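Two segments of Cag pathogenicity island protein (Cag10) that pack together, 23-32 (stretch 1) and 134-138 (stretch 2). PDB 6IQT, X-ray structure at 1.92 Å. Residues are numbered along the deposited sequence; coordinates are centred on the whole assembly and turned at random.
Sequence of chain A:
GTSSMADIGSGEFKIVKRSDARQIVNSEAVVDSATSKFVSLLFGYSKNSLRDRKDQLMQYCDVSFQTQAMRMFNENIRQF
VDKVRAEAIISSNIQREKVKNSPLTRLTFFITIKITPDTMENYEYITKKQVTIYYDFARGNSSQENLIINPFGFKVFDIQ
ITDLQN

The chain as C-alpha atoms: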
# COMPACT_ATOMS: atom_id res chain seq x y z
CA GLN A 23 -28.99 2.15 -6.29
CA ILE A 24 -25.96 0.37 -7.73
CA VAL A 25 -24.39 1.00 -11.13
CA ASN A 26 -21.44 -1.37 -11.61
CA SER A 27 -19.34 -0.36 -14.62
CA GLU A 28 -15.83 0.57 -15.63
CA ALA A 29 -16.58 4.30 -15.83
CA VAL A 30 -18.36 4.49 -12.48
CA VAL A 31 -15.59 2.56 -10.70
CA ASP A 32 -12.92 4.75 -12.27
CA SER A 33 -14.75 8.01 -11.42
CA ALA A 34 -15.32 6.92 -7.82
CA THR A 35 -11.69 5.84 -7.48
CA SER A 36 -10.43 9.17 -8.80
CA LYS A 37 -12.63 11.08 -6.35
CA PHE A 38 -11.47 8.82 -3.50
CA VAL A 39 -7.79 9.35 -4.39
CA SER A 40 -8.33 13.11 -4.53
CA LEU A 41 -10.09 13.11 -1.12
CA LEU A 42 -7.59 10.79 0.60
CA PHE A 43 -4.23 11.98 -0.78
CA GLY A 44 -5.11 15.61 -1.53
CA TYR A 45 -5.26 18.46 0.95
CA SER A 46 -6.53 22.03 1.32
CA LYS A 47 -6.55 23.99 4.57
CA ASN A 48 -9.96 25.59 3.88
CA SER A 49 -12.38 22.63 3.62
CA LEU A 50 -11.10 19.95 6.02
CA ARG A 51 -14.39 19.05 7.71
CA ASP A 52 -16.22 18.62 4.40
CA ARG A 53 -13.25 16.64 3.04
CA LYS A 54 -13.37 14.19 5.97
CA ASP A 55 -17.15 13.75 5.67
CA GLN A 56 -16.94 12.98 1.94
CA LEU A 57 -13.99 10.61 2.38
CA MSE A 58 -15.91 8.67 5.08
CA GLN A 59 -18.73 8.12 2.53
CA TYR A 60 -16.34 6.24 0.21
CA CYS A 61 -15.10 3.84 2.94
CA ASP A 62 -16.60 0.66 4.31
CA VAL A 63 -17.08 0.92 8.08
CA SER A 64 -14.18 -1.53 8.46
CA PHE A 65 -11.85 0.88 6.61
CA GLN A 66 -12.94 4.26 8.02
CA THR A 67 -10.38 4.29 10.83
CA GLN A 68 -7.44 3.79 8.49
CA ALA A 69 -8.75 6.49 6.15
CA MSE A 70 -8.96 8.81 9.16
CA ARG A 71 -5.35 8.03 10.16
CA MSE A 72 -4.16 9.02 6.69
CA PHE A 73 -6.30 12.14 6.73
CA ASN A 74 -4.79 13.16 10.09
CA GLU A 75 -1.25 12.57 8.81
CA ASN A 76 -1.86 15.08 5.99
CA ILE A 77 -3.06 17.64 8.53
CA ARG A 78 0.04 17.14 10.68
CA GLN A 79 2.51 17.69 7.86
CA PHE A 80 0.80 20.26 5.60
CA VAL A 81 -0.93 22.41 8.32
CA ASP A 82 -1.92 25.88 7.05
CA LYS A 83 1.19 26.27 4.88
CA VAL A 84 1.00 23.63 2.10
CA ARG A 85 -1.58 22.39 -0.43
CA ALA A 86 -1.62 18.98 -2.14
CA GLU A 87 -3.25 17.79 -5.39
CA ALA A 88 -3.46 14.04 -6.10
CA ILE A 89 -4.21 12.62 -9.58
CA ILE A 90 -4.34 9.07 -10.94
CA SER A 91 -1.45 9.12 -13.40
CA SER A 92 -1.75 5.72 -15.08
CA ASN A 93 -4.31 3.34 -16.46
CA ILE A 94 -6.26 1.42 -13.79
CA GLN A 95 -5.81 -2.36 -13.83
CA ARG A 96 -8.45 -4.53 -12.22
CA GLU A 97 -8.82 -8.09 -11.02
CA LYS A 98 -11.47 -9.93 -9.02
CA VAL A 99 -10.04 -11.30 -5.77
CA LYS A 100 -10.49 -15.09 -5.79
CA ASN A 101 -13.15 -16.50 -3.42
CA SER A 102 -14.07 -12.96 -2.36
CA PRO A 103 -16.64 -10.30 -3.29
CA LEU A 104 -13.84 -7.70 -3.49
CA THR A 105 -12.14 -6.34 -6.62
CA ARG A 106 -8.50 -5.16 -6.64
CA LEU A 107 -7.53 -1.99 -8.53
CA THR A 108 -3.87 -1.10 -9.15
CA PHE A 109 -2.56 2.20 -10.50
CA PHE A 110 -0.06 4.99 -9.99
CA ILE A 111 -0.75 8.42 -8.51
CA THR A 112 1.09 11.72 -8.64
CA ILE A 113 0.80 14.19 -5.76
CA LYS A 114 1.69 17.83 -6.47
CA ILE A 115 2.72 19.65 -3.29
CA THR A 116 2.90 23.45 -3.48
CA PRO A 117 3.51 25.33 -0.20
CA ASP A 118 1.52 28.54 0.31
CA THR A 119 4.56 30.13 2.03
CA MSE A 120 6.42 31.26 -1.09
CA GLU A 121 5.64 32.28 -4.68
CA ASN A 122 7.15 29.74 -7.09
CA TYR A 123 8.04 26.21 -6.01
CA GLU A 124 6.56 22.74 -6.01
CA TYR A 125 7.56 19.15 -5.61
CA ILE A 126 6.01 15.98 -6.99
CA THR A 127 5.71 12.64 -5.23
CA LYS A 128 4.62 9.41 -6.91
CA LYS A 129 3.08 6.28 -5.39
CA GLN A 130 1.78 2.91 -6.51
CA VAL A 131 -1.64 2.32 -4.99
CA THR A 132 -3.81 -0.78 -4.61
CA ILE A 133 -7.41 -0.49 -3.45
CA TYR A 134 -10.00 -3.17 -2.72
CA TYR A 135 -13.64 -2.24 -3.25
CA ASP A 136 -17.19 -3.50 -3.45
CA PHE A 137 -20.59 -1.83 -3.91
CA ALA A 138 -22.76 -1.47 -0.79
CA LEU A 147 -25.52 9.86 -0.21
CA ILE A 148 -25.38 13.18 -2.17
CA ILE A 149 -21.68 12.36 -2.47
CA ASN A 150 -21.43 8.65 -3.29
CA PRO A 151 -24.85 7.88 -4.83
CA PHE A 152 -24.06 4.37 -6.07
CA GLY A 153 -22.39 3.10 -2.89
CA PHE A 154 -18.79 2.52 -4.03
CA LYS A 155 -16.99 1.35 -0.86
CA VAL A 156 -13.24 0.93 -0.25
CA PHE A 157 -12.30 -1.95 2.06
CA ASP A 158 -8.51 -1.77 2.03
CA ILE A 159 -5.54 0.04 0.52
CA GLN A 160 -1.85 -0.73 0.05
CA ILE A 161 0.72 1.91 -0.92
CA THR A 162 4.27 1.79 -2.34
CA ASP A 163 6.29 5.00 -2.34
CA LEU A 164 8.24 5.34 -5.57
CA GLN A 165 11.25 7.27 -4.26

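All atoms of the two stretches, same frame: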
# COMPACT_ATOMS: atom_id res chain seq x y z
N GLN A 23 -29.86 1.51 -7.24
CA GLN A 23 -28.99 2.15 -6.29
C GLN A 23 -27.55 1.73 -6.50
O GLN A 23 -26.67 2.26 -5.84
CB GLN A 23 -29.41 1.85 -4.87
CG GLN A 23 -30.24 2.95 -4.25
CD GLN A 23 -30.80 2.55 -2.91
OE1 GLN A 23 -30.08 2.52 -1.91
NE2 GLN A 23 -32.09 2.25 -2.87
N ILE A 24 -27.32 0.78 -7.40
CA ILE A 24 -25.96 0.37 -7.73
C ILE A 24 -25.82 0.37 -9.24
O ILE A 24 -26.64 -0.23 -9.95
CB ILE A 24 -25.58 -1.01 -7.16
CG1 ILE A 24 -25.59 -0.99 -5.63
CG2 ILE A 24 -24.19 -1.42 -7.65
CD1 ILE A 24 -25.52 -2.37 -5.01
N VAL A 25 -24.82 1.08 -9.74
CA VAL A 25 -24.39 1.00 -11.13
C VAL A 25 -22.95 0.48 -11.09
O VAL A 25 -22.07 1.13 -10.52
CB VAL A 25 -24.47 2.35 -11.85
CG1 VAL A 25 -23.92 2.23 -13.26
CG2 VAL A 25 -25.91 2.82 -11.90
N ASN A 26 -22.73 -0.70 -11.68
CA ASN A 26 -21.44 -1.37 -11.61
C ASN A 26 -20.85 -1.40 -13.02
O ASN A 26 -21.21 -2.25 -13.84
CB ASN A 26 -21.60 -2.78 -11.03
CG ASN A 26 -20.27 -3.46 -10.74
OD1 ASN A 26 -19.21 -3.01 -11.19
ND2 ASN A 26 -20.32 -4.54 -9.97
N SER A 27 -19.97 -0.45 -13.32
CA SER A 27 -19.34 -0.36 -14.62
C SER A 27 -17.93 0.19 -14.45
O SER A 27 -17.63 0.87 -13.47
CB SER A 27 -20.12 0.54 -15.58
OG SER A 27 -20.01 1.89 -15.15
N GLU A 28 -17.06 -0.18 -15.39
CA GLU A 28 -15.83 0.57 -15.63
C GLU A 28 -16.24 1.87 -16.30
O GLU A 28 -16.60 1.88 -17.49
CB GLU A 28 -14.86 -0.19 -16.53
CG GLU A 28 -14.49 -1.59 -16.13
CD GLU A 28 -13.71 -2.27 -17.26
OE1 GLU A 28 -13.31 -1.56 -18.20
OE2 GLU A 28 -13.48 -3.50 -17.20
N ALA A 29 -16.19 2.93 -15.54
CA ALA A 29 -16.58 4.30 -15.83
C ALA A 29 -16.96 4.79 -14.44
O ALA A 29 -16.33 5.71 -13.91
CB ALA A 29 -17.74 4.46 -16.83
N VAL A 30 -17.94 4.12 -13.83
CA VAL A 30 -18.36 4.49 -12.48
C VAL A 30 -17.27 4.14 -11.47
O VAL A 30 -16.94 4.94 -10.59
CB VAL A 30 -19.70 3.82 -12.12
CG1 VAL A 30 -19.98 3.94 -10.63
CG2 VAL A 30 -20.84 4.44 -12.90
N VAL A 31 -16.68 2.95 -11.60
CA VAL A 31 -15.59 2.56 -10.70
C VAL A 31 -14.44 3.55 -10.82
O VAL A 31 -13.88 4.02 -9.82
CB VAL A 31 -15.13 1.12 -11.00
CG1 VAL A 31 -13.76 0.83 -10.37
CG2 VAL A 31 -16.15 0.11 -10.46
N ASP A 32 -14.07 3.88 -12.06
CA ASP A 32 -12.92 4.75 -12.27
C ASP A 32 -13.18 6.16 -11.75
O ASP A 32 -12.28 6.78 -11.17
CB ASP A 32 -12.54 4.77 -13.76
CG ASP A 32 -11.97 3.41 -14.25
OD1 ASP A 32 -11.83 2.47 -13.45
OD2 ASP A 32 -11.64 3.29 -15.44
N TYR A 134 -9.02 -2.09 -2.65
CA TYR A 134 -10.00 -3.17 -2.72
C TYR A 134 -11.37 -2.56 -2.49
O TYR A 134 -11.56 -1.82 -1.52
CB TYR A 134 -9.69 -4.24 -1.67
CG TYR A 134 -8.33 -4.89 -1.85
CD1 TYR A 134 -7.16 -4.27 -1.42
CD2 TYR A 134 -8.22 -6.13 -2.47
CE1 TYR A 134 -5.91 -4.89 -1.60
CE2 TYR A 134 -6.99 -6.73 -2.66
CZ TYR A 134 -5.85 -6.12 -2.22
OH TYR A 134 -4.63 -6.75 -2.41
N TYR A 135 -12.34 -2.88 -3.35
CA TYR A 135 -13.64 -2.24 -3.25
C TYR A 135 -14.76 -3.25 -3.49
O TYR A 135 -14.57 -4.32 -4.07
CB TYR A 135 -13.79 -1.05 -4.24
CG TYR A 135 -14.04 -1.50 -5.66
CD1 TYR A 135 -12.98 -1.74 -6.51
CD2 TYR A 135 -15.34 -1.71 -6.13
CE1 TYR A 135 -13.19 -2.17 -7.82
CE2 TYR A 135 -15.56 -2.16 -7.43
CZ TYR A 135 -14.49 -2.40 -8.27
OH TYR A 135 -14.71 -2.83 -9.56
N ASP A 136 -15.95 -2.85 -3.04
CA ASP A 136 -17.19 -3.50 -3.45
C ASP A 136 -18.28 -2.43 -3.41
O ASP A 136 -18.06 -1.32 -2.91
CB ASP A 136 -17.52 -4.70 -2.55
CG ASP A 136 -18.56 -5.64 -3.17
OD1 ASP A 136 -19.03 -5.41 -4.30
OD2 ASP A 136 -18.88 -6.64 -2.49
N PHE A 137 -19.45 -2.75 -3.96
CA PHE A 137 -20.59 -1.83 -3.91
C PHE A 137 -21.51 -2.22 -2.75
O PHE A 137 -21.83 -3.40 -2.58
CB PHE A 137 -21.37 -1.84 -5.23
CG PHE A 137 -20.70 -1.05 -6.32
CD1 PHE A 137 -20.89 0.32 -6.41
CD2 PHE A 137 -19.86 -1.67 -7.22
CE1 PHE A 137 -20.27 1.06 -7.42
CE2 PHE A 137 -19.22 -0.94 -8.22
CZ PHE A 137 -19.43 0.42 -8.32
N ALA A 138 -21.92 -1.23 -1.97
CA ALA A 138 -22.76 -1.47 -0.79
C ALA A 138 -24.16 -1.95 -1.19
O ALA A 138 -24.99 -1.15 -1.60
CB ALA A 138 -22.86 -0.21 0.06
O HOH W 1 -17.06 -4.20 -10.00
O HOH W 2 -18.06 -5.22 -7.45

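No direct hydrogen bond joins the two stretches; apolar packing and two bridging waters do, with 333 Å² buried in all. Tyr-134, in a strand already under way, is out of reach of stretch 1. Tyr-135 points its CA-to-CB bond toward the partner, and its chi1 of 77° (p) carries the ring to Val-31, whose CG2 lies 3.7 Å from Tyr-135 CZ and 3.4 Å from Tyr-135 OH. The hydroxyl is not stranded beside this methyl: water 1 sits 2.8 Å from Tyr-135 OH and donates to Asn-26 OD1 at 2.7 Å.

The CA-to-CB bond of Asp-136 points away, as alternation along a strand predicts, yet the end of its side chain comes back nearer and its OD1 serves twice. Asp-136 OD1 accepts from Phe-137 N (2.7 Å, 142°) and from water 2 (3.3 Å), which in turn accepts a weak bond from Asn-26 ND2 (3.5 Å).

Phe-137 is the centre of the contact, with 115 Å² covered. Its CB meets Ile-24 CG2 at 3.7 Å, while the methyls Val-31 CG2 and Val-30 CG1 lie at the ring edge, near its plane, 3.9 Å and 4.2 Å from Phe-137 CZ; an apolar ring suits these methyl neighbours. The backbone bond Val-31 N to Ser-27 O (3.0 Å) ties the helix start to the preceding loop. Ala-138 ends the contact, its O 3.7 Å from Ile-24 CD1.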